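Local coordinates for type IV pilus biogenesis protein PilB (Streptococcus sanguinis, PDB 7B7P), which is a bimodular minor pilin of type IV pili with a direct role in adhesion, its von Willebrand factor A-like module carrying a magnesium site, at residues S39-S44 with W52-L57; G61-N66 with V78-T83; S347-G352 with T384-E389; K363-I368 with G390-K395. One frame throughout, in Å; residues are numbered along the deposited sequence.

Contact 1 (S39-S44 with W52-L57); sequences SKFKGS and WSYIGL
Phe41 drives its ring down onto strand 53-57 between Tyr54 and Leu57, a worked example of a loop fastened to a sheet mainly through one aromatic residue. The loop leaves strand 32-36 and passes over the neighbouring part of the pilin-module sheet. A chi1 of -174° sets Phe41 CG anti to the backbone N, and the ring beyond it reaches the strand, its far end doing most of the touching: CE2 lies 3.3 Å from Leu57 O, which sits at the ring edge near its plane. The same Phe41 CE2 is 3.5 Å from Gly56 CA, an approach made possible by the bare backbone of the glycine. Tyr54 takes the other flank. Its ring and that of Phe41 slide past each other in opposite directions, with Phe41 CD1 4.0 Å from Tyr54 CD2. The tyrosine hydroxyl is engaged elsewhere, in a hydrogen bond with Thr49 N, while Ala148 of strand 148-152 also packs against Phe41. Leu57 contributes through its carbonyl, its side chain turning off toward Val64 and Leu91; Leu57 O also lies 3.7 Å from Gly43 CA, where the loop backbone comes down beside the strand. The attachment rests on van der Waals packing, made without hydrogen bonds between the two segments, although the partly positive C-H edge of Phe41 probably gains a weak electrostatic attraction to the Leu57 carbonyl.

Contact 2 (G61-N66 with V78-T83); sequences GKKVMN and VSELGT
Met65 and Glu80 face each other as a non-hydrogen-bonded antiparallel pair in the beta hairpin of strands 64-67 and 79-80, the latter an outermost strand of the pilin-module sheet. Backbone bonds flank this pair. Leu81 N donates to Val64 O at 2.7 Å on one side; on the other, Asn66 and Ser79 form a hydrogen-bonded pair, with Asn66 N 2.9 Å from Ser79 O and the return bond from Ser79 N to Asn66 O longer at 3.3 Å. Side chains thicken the join on both faces. On the Met65 face, the methionine packs CG against the Glu80 backbone, 3.4 Å from Glu80 CA. On the face bearing Asn66, Leu81 lies slantwise over the asparagine and sets CD1 3.6 Å from Asn66 CB. Glu80 has CG anti to its backbone N (chi1 -173°), and beyond it the chain bends at chi2 so that the carboxylate meets Lys63 in a salt bridge. Lys63 NZ approaches Glu80 OE2 at 3.2 Å from above the carboxylate plane, 63° out of it, and the lysine methylenes lie against the same group. Lys63 NZ also hydrogen-bonds to Lys84 O, its stronger polar partner, so the ammonium is shared between a carboxylate and a backbone carbonyl. Farther out, helix 9-27 covers Val64 and Leu81 with Ser19, Val23 and Tyr22, and Ser19 OG hydrogen-bonds to Leu81 O.

Contact 3 (S347-G352 with T384-E389); sequences SIAYAG and TDRIGE
Arg386 bends over Ile348 and Gly352 where helix 341-358 meets helix 380-388, and the interface shows how a glycine and a bent arginine can share one helix crossing. The axes of the short segments approach to 8.0 Å, with the helices running in roughly the same direction at a crossing angle of -36°. Packing is close at Gly352, whose CA lies 3.7 Å from Arg386 O; with no side chain in the way, the aliphatic root of the arginine fits against the backbone. In the same tight part, Arg386 CG, anti to its own N, comes 3.6 Å from Ile348 O. Bends at chi2 and chi3 then turn the chain, and the guanidinium lays one face over Ile348 CG2, which stands 3.6 Å above the plane toward its rim. The two side chains cross at about a right angle. Deeper, toward the sheet, contact is sparser: Ala351 CB and Ile387 CG1 are 4.2 Å apart, and Ile387 goes on to pack against Val365 and Leu262. On the more open side, Ala349 CB meets Arg386 NH1 obliquely at 3.8 Å, and the exposed Glu389 lies beyond the close packing. Arg386 NH1 forms a salt bridge with Glu345, which belongs to the same helix as Ile348. The arginine thus serves two chemistries at once: methyl and methylene packing fills the crossing, while the ion pair with Glu345 probably offsets its charge and ties the two helices together.

Contact 4 (K363-I368 with G390-K395); sequences KRVNVI and GGMETK
Arg364 and Glu393 cross obliquely on one face of two adjacent strands, their guanidinium and carboxylate planes turned 35° apart. Glu393 OE1 comes to the guanidinium edge near its plane: Arg364 NH2 donates to it at 2.7 Å, nearly along the C-O axis, and NE adds a weak bond to the same OE1 at 3.2 Å. Lys363 lies beside Glu393 and points the same way, its NZ making a long salt bridge of 3.9 Å to Glu393 OE2. The remaining amino group of the arginine, NH1, pairs with Asp419 of helix 402-424, which packs on this face. Farther along, Lys395 passes Asn366 at a slant, CD 3.6 Å from Asn366 OD1. Beneath these side chains is the parallel pairing of a beta-alpha-beta crossover, strand 364-370 joined to strand 393-399 through helix 380-388, within the central sheet of the von Willebrand factor A-like module. Val365 N donates to Glu393 O at 2.9 Å, Val365 O accepts from Lys395 N at 3.1 Å, and Val367 N reaches Lys395 O at 3.0 Å. On the face bearing Val365 and Thr394, the crossover helix packs Ile387 on Val365 and Thr384 on Thr394. Met392, just ahead of its strand, holds CG in the crowded position between backbone N and carbonyl carbon (chi1 71°), and this atom meets Val365 CG2 at 3.8 Å; both side chains also touch Met266 of helix 258-270.

The four contacts fall into two touching pairs, one in each module. Contacts 1 and 2 have centres 11 Å apart and share a sheet, in which strands 53-57 and 64-67 are neighbours; Leu57 packs on Val64 between them. Contacts 3 and 4, centred 10 Å apart, alternate along the chain, and helix 380-388 links them by setting Thr384 against Val367 and Thr394. Between the pairs, centres lie 33 Å (1 and 4) to 53 Å (2 and 3) apart, and even the nearest atoms of contacts 1 and 4 are about 13 Å apart. The side chains of Ile348 and Val367 each lie about 13 Å from the bound magnesium ion, and that of Val367 about 10 Å from that of metal-binding Asp284.

Contact 1 (S39-S44 with W52-L57)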
loop_
_atom_site.group_PDB
_atom_site.type_symbol
_atom_site.label_atom_id
_atom_site.label_comp_id
_atom_site.label_asym_id
_atom_site.label_seq_id
_atom_site.Cartn_x
_atom_site.Cartn_y
_atom_site.Cartn_z
ATOM N N SER A 39 -12.032 9.665 18.906
ATOM C CA SER A 39 -11.620 10.824 18.124
ATOM C C SER A 39 -12.546 11.056 16.932
ATOM O O SER A 39 -12.754 12.207 16.531
ATOM C CB SER A 39 -10.168 10.657 17.666
ATOM O OG SER A 39 -10.092 10.178 16.335
ATOM N N LYS A 40 -13.127 9.990 16.368
ATOM C CA LYS A 40 -14.080 10.111 15.271
ATOM C C LYS A 40 -15.512 9.776 15.688
ATOM O O LYS A 40 -16.353 9.528 14.821
ATOM C CB LYS A 40 -13.663 9.237 14.086
ATOM C CG LYS A 40 -12.306 9.582 13.499
ATOM C CD LYS A 40 -12.214 9.213 12.022
ATOM C CE LYS A 40 -11.433 10.278 11.251
ATOM N NZ LYS A 40 -11.318 9.976 9.791
ATOM N N PHE A 41 -15.806 9.754 16.990
ATOM C CA PHE A 41 -17.188 9.664 17.461
ATOM C C PHE A 41 -17.254 10.152 18.903
ATOM O O PHE A 41 -16.508 9.663 19.758
ATOM C CB PHE A 41 -17.732 8.232 17.352
ATOM C CG PHE A 41 -19.190 8.115 17.686
ATOM C CD1 PHE A 41 -20.155 8.392 16.735
ATOM C CD2 PHE A 41 -19.594 7.740 18.955
ATOM C CE1 PHE A 41 -21.497 8.293 17.043
ATOM C CE2 PHE A 41 -20.930 7.637 19.271
ATOM C CZ PHE A 41 -21.883 7.912 18.314
ATOM N N LYS A 42 -18.140 11.118 19.169
ATOM C CA LYS A 42 -18.276 11.697 20.504
ATOM C C LYS A 42 -19.724 11.745 20.986
ATOM O O LYS A 42 -19.999 12.359 22.024
ATOM C CB LYS A 42 -17.678 13.114 20.543
ATOM C CG LYS A 42 -16.400 13.289 19.720
ATOM C CD LYS A 42 -15.178 13.336 20.633
ATOM C CE LYS A 42 -14.020 14.101 20.015
ATOM N NZ LYS A 42 -13.229 14.817 21.051
ATOM N N GLY A 43 -20.644 11.088 20.286
ATOM C CA GLY A 43 -22.069 11.338 20.429
ATOM C C GLY A 43 -22.523 12.085 19.194
ATOM O O GLY A 43 -21.987 11.839 18.110
ATOM N N SER A 44 -23.508 12.971 19.321
ATOM C CA SER A 44 -23.641 14.065 18.364
ATOM C C SER A 44 -23.807 13.680 16.890
ATOM O O SER A 44 -24.049 12.519 16.547
ATOM C CB SER A 44 -22.404 14.958 18.510
ATOM O OG SER A 44 -22.023 15.537 17.274
ATOM N N TRP A 52 -21.528 7.758 5.752
ATOM C CA TRP A 52 -21.279 6.661 6.674
ATOM C C TRP A 52 -22.323 6.693 7.782
ATOM O O TRP A 52 -22.551 7.740 8.400
ATOM C CB TRP A 52 -19.866 6.749 7.253
ATOM C CG TRP A 52 -18.845 6.434 6.222
ATOM C CD1 TRP A 52 -18.150 7.324 5.463
ATOM C CD2 TRP A 52 -18.428 5.126 5.797
ATOM N NE1 TRP A 52 -17.316 6.655 4.599
ATOM C CE2 TRP A 52 -17.471 5.305 4.782
ATOM C CE3 TRP A 52 -18.764 3.825 6.185
ATOM C CZ2 TRP A 52 -16.842 4.234 4.149
ATOM C CZ3 TRP A 52 -18.138 2.760 5.555
ATOM C CH2 TRP A 52 -17.188 2.972 4.549
ATOM N N SER A 53 -22.968 5.553 8.010
ATOM C CA SER A 53 -23.864 5.378 9.144
ATOM C C SER A 53 -23.072 4.920 10.366
ATOM O O SER A 53 -22.016 4.297 10.244
ATOM C CB SER A 53 -24.954 4.372 8.797
ATOM O OG SER A 53 -25.335 4.524 7.444
ATOM N N TYR A 54 -23.576 5.257 11.552
ATOM C CA TYR A 54 -22.832 5.059 12.788
ATOM C C TYR A 54 -23.705 4.410 13.857
ATOM O O TYR A 54 -24.925 4.578 13.874
ATOM C CB TYR A 54 -22.282 6.385 13.343
ATOM C CG TYR A 54 -21.198 7.045 12.514
ATOM C CD1 TYR A 54 -21.484 7.616 11.277
ATOM C CD2 TYR A 54 -19.895 7.126 12.983
ATOM C CE1 TYR A 54 -20.496 8.232 10.528
ATOM C CE2 TYR A 54 -18.906 7.738 12.241
ATOM C CZ TYR A 54 -19.213 8.290 11.013
ATOM O OH TYR A 54 -18.228 8.897 10.270
ATOM N N ILE A 55 -23.056 3.666 14.755
ATOM C CA ILE A 55 -23.656 3.208 16.003
ATOM C C ILE A 55 -22.703 3.568 17.133
ATOM O O ILE A 55 -21.496 3.321 17.037
ATOM C CB ILE A 55 -23.927 1.691 16.006
ATOM C CG1 ILE A 55 -24.896 1.302 14.905
ATOM C CG2 ILE A 55 -24.481 1.251 17.351
ATOM C CD1 ILE A 55 -24.884 -0.177 14.613
ATOM N N GLY A 56 -23.238 4.136 18.200
ATOM C CA GLY A 56 -22.409 4.487 19.335
ATOM C C GLY A 56 -23.260 5.103 20.418
ATOM O O GLY A 56 -24.443 5.401 20.222
ATOM N N LEU A 57 -22.631 5.294 21.572
ATOM C CA LEU A 57 -23.327 5.828 22.727
ATOM C C LEU A 57 -23.590 7.326 22.581
ATOM O O LEU A 57 -22.918 8.044 21.829
ATOM C CB LEU A 57 -22.525 5.578 23.998
ATOM C CG LEU A 57 -22.671 4.184 24.599
ATOM C CD1 LEU A 57 -22.384 4.241 26.091
ATOM C CD2 LEU A 57 -24.057 3.629 24.315
#

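Contact 2 (G61-N66 with V78-T83)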
loop_
_atom_site.group_PDB
_atom_site.type_symbol
_atom_site.label_atom_id
_atom_site.label_comp_id
_atom_site.label_asym_id
_atom_site.label_seq_id
_atom_site.Cartn_x
_atom_site.Cartn_y
_atom_site.Cartn_z
ATOM N N GLY A 61 -24.124 9.370 27.466
ATOM C CA GLY A 61 -23.689 8.016 27.729
ATOM C C GLY A 61 -24.781 7.063 28.141
ATOM O O GLY A 61 -24.479 5.965 28.616
ATOM N N LYS A 62 -26.044 7.435 27.963
ATOM C CA LYS A 62 -27.155 6.694 28.540
ATOM C C LYS A 62 -28.020 6.015 27.496
ATOM O O LYS A 62 -28.999 5.350 27.855
ATOM C CB LYS A 62 -28.010 7.629 29.403
ATOM C CG LYS A 62 -27.169 8.505 30.321
ATOM C CD LYS A 62 -27.863 8.859 31.625
ATOM C CE LYS A 62 -28.809 10.031 31.447
ATOM N NZ LYS A 62 -29.501 10.357 32.719
ATOM N N LYS A 63 -27.681 6.153 26.218
ATOM C CA LYS A 63 -28.476 5.556 25.160
ATOM C C LYS A 63 -27.559 5.033 24.058
ATOM O O LYS A 63 -26.546 5.656 23.728
ATOM C CB LYS A 63 -29.488 6.579 24.624
ATOM C CG LYS A 63 -30.857 6.540 25.309
ATOM C CD LYS A 63 -31.395 5.117 25.405
ATOM C CE LYS A 63 -32.226 4.900 26.663
ATOM N NZ LYS A 63 -32.521 3.439 26.832
ATOM N N VAL A 64 -27.893 3.862 23.521
ATOM C CA VAL A 64 -27.219 3.329 22.340
ATOM C C VAL A 64 -27.981 3.833 21.127
ATOM O O VAL A 64 -29.170 3.532 20.973
ATOM C CB VAL A 64 -27.177 1.792 22.341
ATOM C CG1 VAL A 64 -26.602 1.285 21.006
ATOM C CG2 VAL A 64 -26.391 1.251 23.527
ATOM N N MET A 65 -27.309 4.583 20.254
ATOM C CA MET A 65 -28.009 5.173 19.122
ATOM C C MET A 65 -27.367 4.825 17.793
ATOM O O MET A 65 -26.239 4.336 17.705
ATOM C CB MET A 65 -28.146 6.689 19.269
ATOM C CG MET A 65 -29.409 6.994 20.057
ATOM S SD MET A 65 -29.278 8.373 21.163
ATOM C CE MET A 65 -27.718 7.929 21.885
ATOM N N ASN A 66 -28.141 5.111 16.754
ATOM C CA ASN A 66 -27.902 4.624 15.406
ATOM C C ASN A 66 -28.170 5.788 14.455
ATOM O O ASN A 66 -29.331 6.113 14.190
ATOM C CB ASN A 66 -28.807 3.435 15.126
ATOM C CG ASN A 66 -28.642 2.885 13.738
ATOM O OD1 ASN A 66 -27.571 2.981 13.142
ATOM N ND2 ASN A 66 -29.702 2.282 13.215
ATOM N N VAL A 78 -31.206 10.051 13.453
ATOM C CA VAL A 78 -30.884 9.731 14.843
ATOM C C VAL A 78 -32.021 8.942 15.493
ATOM O O VAL A 78 -33.108 9.478 15.738
ATOM C CB VAL A 78 -30.549 11.015 15.639
ATOM C CG1 VAL A 78 -31.580 12.127 15.392
ATOM C CG2 VAL A 78 -30.432 10.717 17.127
ATOM N N SER A 79 -31.777 7.658 15.773
ATOM C CA SER A 79 -32.736 6.774 16.425
ATOM C C SER A 79 -32.035 5.960 17.503
ATOM O O SER A 79 -30.929 5.459 17.282
ATOM C CB SER A 79 -33.396 5.828 15.416
ATOM O OG SER A 79 -34.075 4.778 16.083
ATOM N N GLU A 80 -32.686 5.813 18.661
ATOM C CA GLU A 80 -32.137 4.954 19.703
ATOM C C GLU A 80 -32.372 3.491 19.358
ATOM O O GLU A 80 -33.477 3.108 18.960
ATOM C CB GLU A 80 -32.746 5.266 21.068
ATOM C CG GLU A 80 -32.056 4.482 22.177
ATOM C CD GLU A 80 -33.004 3.653 23.061
ATOM O OE1 GLU A 80 -34.233 3.890 23.041
ATOM O OE2 GLU A 80 -32.520 2.722 23.748
ATOM N N LEU A 81 -31.321 2.680 19.502
ATOM C CA LEU A 81 -31.411 1.235 19.329
ATOM C C LEU A 81 -31.790 0.627 20.671
ATOM O O LEU A 81 -30.993 0.639 21.617
ATOM C CB LEU A 81 -30.094 0.670 18.811
ATOM C CG LEU A 81 -30.024 0.668 17.287
ATOM C CD1 LEU A 81 -28.645 0.283 16.849
ATOM C CD2 LEU A 81 -31.053 -0.284 16.720
ATOM N N GLY A 82 -33.002 0.114 20.757
ATOM C CA GLY A 82 -33.579 -0.321 22.005
ATOM C C GLY A 82 -35.047 0.018 22.024
ATOM O O GLY A 82 -35.635 0.379 21.004
ATOM N N THR A 83 -35.647 -0.098 23.207
ATOM C CA THR A 83 -37.083 0.131 23.334
ATOM C C THR A 83 -37.487 0.983 24.530
ATOM O O THR A 83 -38.573 1.570 24.491
ATOM C CB THR A 83 -37.843 -1.209 23.410
ATOM O OG1 THR A 83 -37.305 -2.017 24.468
ATOM C CG2 THR A 83 -37.768 -1.972 22.086
#

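Contact 3 (S347-G352 with T384-E389)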
loop_
_atom_site.group_PDB
_atom_site.type_symbol
_atom_site.label_atom_id
_atom_site.label_comp_id
_atom_site.label_asym_id
_atom_site.label_seq_id
_atom_site.Cartn_x
_atom_site.Cartn_y
_atom_site.Cartn_z
ATOM N N SER A 347 25.424 4.706 -5.852
ATOM C CA SER A 347 24.232 4.256 -6.562
ATOM C C SER A 347 23.016 4.224 -5.645
ATOM O O SER A 347 21.897 4.549 -6.066
ATOM C CB SER A 347 24.500 2.882 -7.174
ATOM O OG SER A 347 23.387 2.477 -7.941
ATOM N N ILE A 348 23.210 3.806 -4.398
ATOM C CA ILE A 348 22.110 3.766 -3.451
ATOM C C ILE A 348 21.723 5.180 -3.035
ATOM O O ILE A 348 20.539 5.493 -2.882
ATOM C CB ILE A 348 22.500 2.885 -2.247
ATOM C CG1 ILE A 348 22.532 1.410 -2.672
ATOM C CG2 ILE A 348 21.541 3.076 -1.075
ATOM C CD1 ILE A 348 23.082 0.463 -1.618
ATOM N N ALA A 349 22.715 6.055 -2.843
ATOM C CA ALA A 349 22.430 7.428 -2.432
ATOM C C ALA A 349 21.701 8.197 -3.522
ATOM O O ALA A 349 20.867 9.058 -3.220
ATOM C CB ALA A 349 23.726 8.163 -2.057
ATOM N N TYR A 350 22.003 7.907 -4.787
ATOM C CA TYR A 350 21.282 8.533 -5.894
ATOM C C TYR A 350 19.788 8.300 -5.756
ATOM O O TYR A 350 18.982 9.222 -5.909
ATOM C CB TYR A 350 21.799 7.975 -7.226
ATOM C CG TYR A 350 21.165 8.573 -8.471
ATOM C CD1 TYR A 350 20.741 9.882 -8.482
ATOM C CD2 TYR A 350 21.042 7.834 -9.656
ATOM C CE1 TYR A 350 20.190 10.447 -9.588
ATOM C CE2 TYR A 350 20.506 8.395 -10.787
ATOM C CZ TYR A 350 20.085 9.720 -10.746
ATOM O OH TYR A 350 19.532 10.323 -11.850
ATOM N N ALA A 351 19.404 7.058 -5.458
ATOM C CA ALA A 351 17.994 6.729 -5.308
ATOM C C ALA A 351 17.380 7.473 -4.125
ATOM O O ALA A 351 16.214 7.879 -4.167
ATOM C CB ALA A 351 17.848 5.215 -5.156
ATOM N N GLY A 352 18.146 7.667 -3.058
ATOM C CA GLY A 352 17.639 8.453 -1.953
ATOM C C GLY A 352 17.479 9.921 -2.315
ATOM O O GLY A 352 16.488 10.557 -1.943
ATOM N N THR A 384 15.822 0.216 -0.213
ATOM C CA THR A 384 14.502 0.612 0.263
ATOM C C THR A 384 14.604 1.638 1.389
ATOM O O THR A 384 13.923 2.675 1.370
ATOM C CB THR A 384 13.746 -0.637 0.731
ATOM O OG1 THR A 384 13.710 -1.598 -0.338
ATOM C CG2 THR A 384 12.333 -0.300 1.184
ATOM N N ASP A 385 15.468 1.367 2.371
ATOM C CA ASP A 385 15.625 2.271 3.504
ATOM C C ASP A 385 16.098 3.648 3.052
ATOM O O ASP A 385 15.633 4.667 3.572
ATOM C CB ASP A 385 16.612 1.684 4.512
ATOM C CG ASP A 385 16.099 0.419 5.187
ATOM O OD1 ASP A 385 14.889 0.090 5.059
ATOM O OD2 ASP A 385 16.917 -0.239 5.879
ATOM N N ARG A 386 17.036 3.700 2.097
ATOM C CA ARG A 386 17.464 4.991 1.566
ATOM C C ARG A 386 16.319 5.696 0.843
ATOM O O ARG A 386 16.105 6.898 1.031
ATOM C CB ARG A 386 18.668 4.828 0.635
ATOM C CG ARG A 386 19.521 6.072 0.549
ATOM C CD ARG A 386 20.231 6.325 1.869
ATOM N NE ARG A 386 21.173 5.237 2.107
ATOM C CZ ARG A 386 22.457 5.303 1.781
ATOM N NH1 ARG A 386 22.943 6.424 1.240
ATOM N NH2 ARG A 386 23.247 4.258 1.997
ATOM N N ILE A 387 15.563 4.964 0.020
ATOM C CA ILE A 387 14.385 5.555 -0.616
ATOM C C ILE A 387 13.428 6.110 0.445
ATOM O O ILE A 387 12.760 7.128 0.221
ATOM C CB ILE A 387 13.698 4.513 -1.538
ATOM C CG1 ILE A 387 14.593 4.144 -2.742
ATOM C CG2 ILE A 387 12.313 5.001 -2.025
ATOM C CD1 ILE A 387 13.960 3.053 -3.648
ATOM N N GLY A 388 13.386 5.482 1.627
ATOM C CA GLY A 388 12.562 5.924 2.746
ATOM C C GLY A 388 12.933 7.287 3.317
ATOM O O GLY A 388 12.089 7.928 3.944
ATOM N N GLU A 389 14.164 7.757 3.095
ATOM C CA GLU A 389 14.506 9.134 3.448
ATOM C C GLU A 389 13.610 10.160 2.768
ATOM O O GLU A 389 13.518 11.295 3.253
ATOM C CB GLU A 389 15.951 9.447 3.075
ATOM C CG GLU A 389 16.972 8.659 3.876
ATOM C CD GLU A 389 18.374 9.078 3.517
ATOM O OE1 GLU A 389 18.539 9.682 2.420
ATOM O OE2 GLU A 389 19.300 8.814 4.320
#

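Contact 4 (K363-I368 with G390-K395)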
loop_
_atom_site.group_PDB
_atom_site.type_symbol
_atom_site.label_atom_id
_atom_site.label_comp_id
_atom_site.label_asym_id
_atom_site.label_seq_id
_atom_site.Cartn_x
_atom_site.Cartn_y
_atom_site.Cartn_z
ATOM N N LYS A 363 2.297 7.551 -1.929
ATOM C CA LYS A 363 1.816 6.843 -0.747
ATOM C C LYS A 363 2.830 5.811 -0.262
ATOM O O LYS A 363 3.151 5.762 0.926
ATOM C CB LYS A 363 0.476 6.174 -1.059
ATOM C CG LYS A 363 -0.011 5.227 0.011
ATOM C CD LYS A 363 -0.364 5.974 1.273
ATOM C CE LYS A 363 -1.423 5.202 2.071
ATOM N NZ LYS A 363 -1.241 5.410 3.525
ATOM N N ARG A 364 3.361 4.989 -1.162
ATOM C CA ARG A 364 4.275 3.939 -0.723
ATOM C C ARG A 364 5.153 3.528 -1.893
ATOM O O ARG A 364 4.709 3.529 -3.047
ATOM C CB ARG A 364 3.505 2.716 -0.170
ATOM C CG ARG A 364 4.344 1.438 0.122
ATOM C CD ARG A 364 3.483 0.281 0.698
ATOM N NE ARG A 364 2.598 0.795 1.741
ATOM C CZ ARG A 364 1.281 0.902 1.610
ATOM N NH1 ARG A 364 0.699 0.507 0.491
ATOM N NH2 ARG A 364 0.557 1.418 2.586
ATOM N N VAL A 365 6.409 3.203 -1.585
ATOM C CA VAL A 365 7.304 2.540 -2.528
ATOM C C VAL A 365 7.500 1.097 -2.070
ATOM O O VAL A 365 8.024 0.848 -0.977
ATOM C CB VAL A 365 8.661 3.253 -2.651
ATOM C CG1 VAL A 365 9.554 2.497 -3.655
ATOM C CG2 VAL A 365 8.474 4.738 -3.047
ATOM N N ASN A 366 7.112 0.155 -2.923
ATOM C CA ASN A 366 7.398 -1.261 -2.740
ATOM C C ASN A 366 8.637 -1.617 -3.552
ATOM O O ASN A 366 8.714 -1.309 -4.746
ATOM C CB ASN A 366 6.215 -2.133 -3.186
ATOM C CG ASN A 366 5.049 -2.110 -2.194
ATOM O OD1 ASN A 366 4.979 -2.938 -1.288
ATOM N ND2 ASN A 366 4.130 -1.179 -2.380
ATOM N N VAL A 367 9.610 -2.238 -2.898
ATOM C CA VAL A 367 10.806 -2.741 -3.557
ATOM C C VAL A 367 10.826 -4.260 -3.463
ATOM O O VAL A 367 10.658 -4.830 -2.377
ATOM C CB VAL A 367 12.074 -2.134 -2.942
ATOM C CG1 VAL A 367 13.316 -2.591 -3.714
ATOM C CG2 VAL A 367 11.951 -0.629 -2.941
ATOM N N ILE A 368 11.057 -4.906 -4.596
ATOM C CA ILE A 368 11.102 -6.353 -4.696
ATOM C C ILE A 368 12.501 -6.743 -5.132
ATOM O O ILE A 368 12.900 -6.464 -6.274
ATOM C CB ILE A 368 10.056 -6.891 -5.676
ATOM C CG1 ILE A 368 8.655 -6.437 -5.274
ATOM C CG2 ILE A 368 10.120 -8.411 -5.751
ATOM C CD1 ILE A 368 7.640 -6.660 -6.389
ATOM N N GLY A 390 12.965 9.803 1.654
ATOM C CA GLY A 390 12.035 10.732 1.049
ATOM C C GLY A 390 10.703 10.901 1.770
ATOM O O GLY A 390 9.832 11.612 1.256
ATOM N N GLY A 391 10.492 10.215 2.913
ATOM C CA GLY A 391 9.366 10.475 3.790
ATOM C C GLY A 391 8.115 9.645 3.556
ATOM O O GLY A 391 7.177 9.748 4.353
ATOM N N MET A 392 8.044 8.851 2.488
ATOM C CA MET A 392 6.872 8.016 2.277
ATOM C C MET A 392 7.071 6.654 2.945
ATOM O O MET A 392 8.173 6.288 3.352
ATOM C CB MET A 392 6.573 7.836 0.774
ATOM C CG MET A 392 7.574 6.939 -0.024
ATOM S SD MET A 392 9.298 7.608 -0.042
ATOM C CE MET A 392 9.062 9.105 -1.017
ATOM N N GLU A 393 5.987 5.889 3.029
ATOM C CA GLU A 393 6.092 4.502 3.456
ATOM C C GLU A 393 6.899 3.709 2.439
ATOM O O GLU A 393 6.771 3.911 1.229
ATOM C CB GLU A 393 4.708 3.877 3.608
ATOM C CG GLU A 393 3.922 4.394 4.801
ATOM C CD GLU A 393 2.519 3.777 4.898
ATOM O OE1 GLU A 393 2.216 2.812 4.147
ATOM O OE2 GLU A 393 1.726 4.250 5.746
ATOM N N THR A 394 7.743 2.808 2.933
ATOM C CA THR A 394 8.470 1.883 2.078
ATOM C C THR A 394 8.366 0.478 2.643
ATOM O O THR A 394 8.167 0.283 3.841
ATOM C CB THR A 394 9.947 2.239 1.942
ATOM O OG1 THR A 394 10.588 2.080 3.214
ATOM C CG2 THR A 394 10.127 3.667 1.428
ATOM N N LYS A 395 8.524 -0.503 1.764
ATOM C CA LYS A 395 8.446 -1.900 2.161
ATOM C C LYS A 395 9.319 -2.717 1.224
ATOM O O LYS A 395 9.106 -2.711 0.005
ATOM C CB LYS A 395 6.996 -2.386 2.125
ATOM C CG LYS A 395 6.786 -3.820 2.573
ATOM C CD LYS A 395 5.442 -4.322 2.021
ATOM C CE LYS A 395 5.278 -5.841 2.098
ATOM N NZ LYS A 395 5.651 -6.355 3.438
#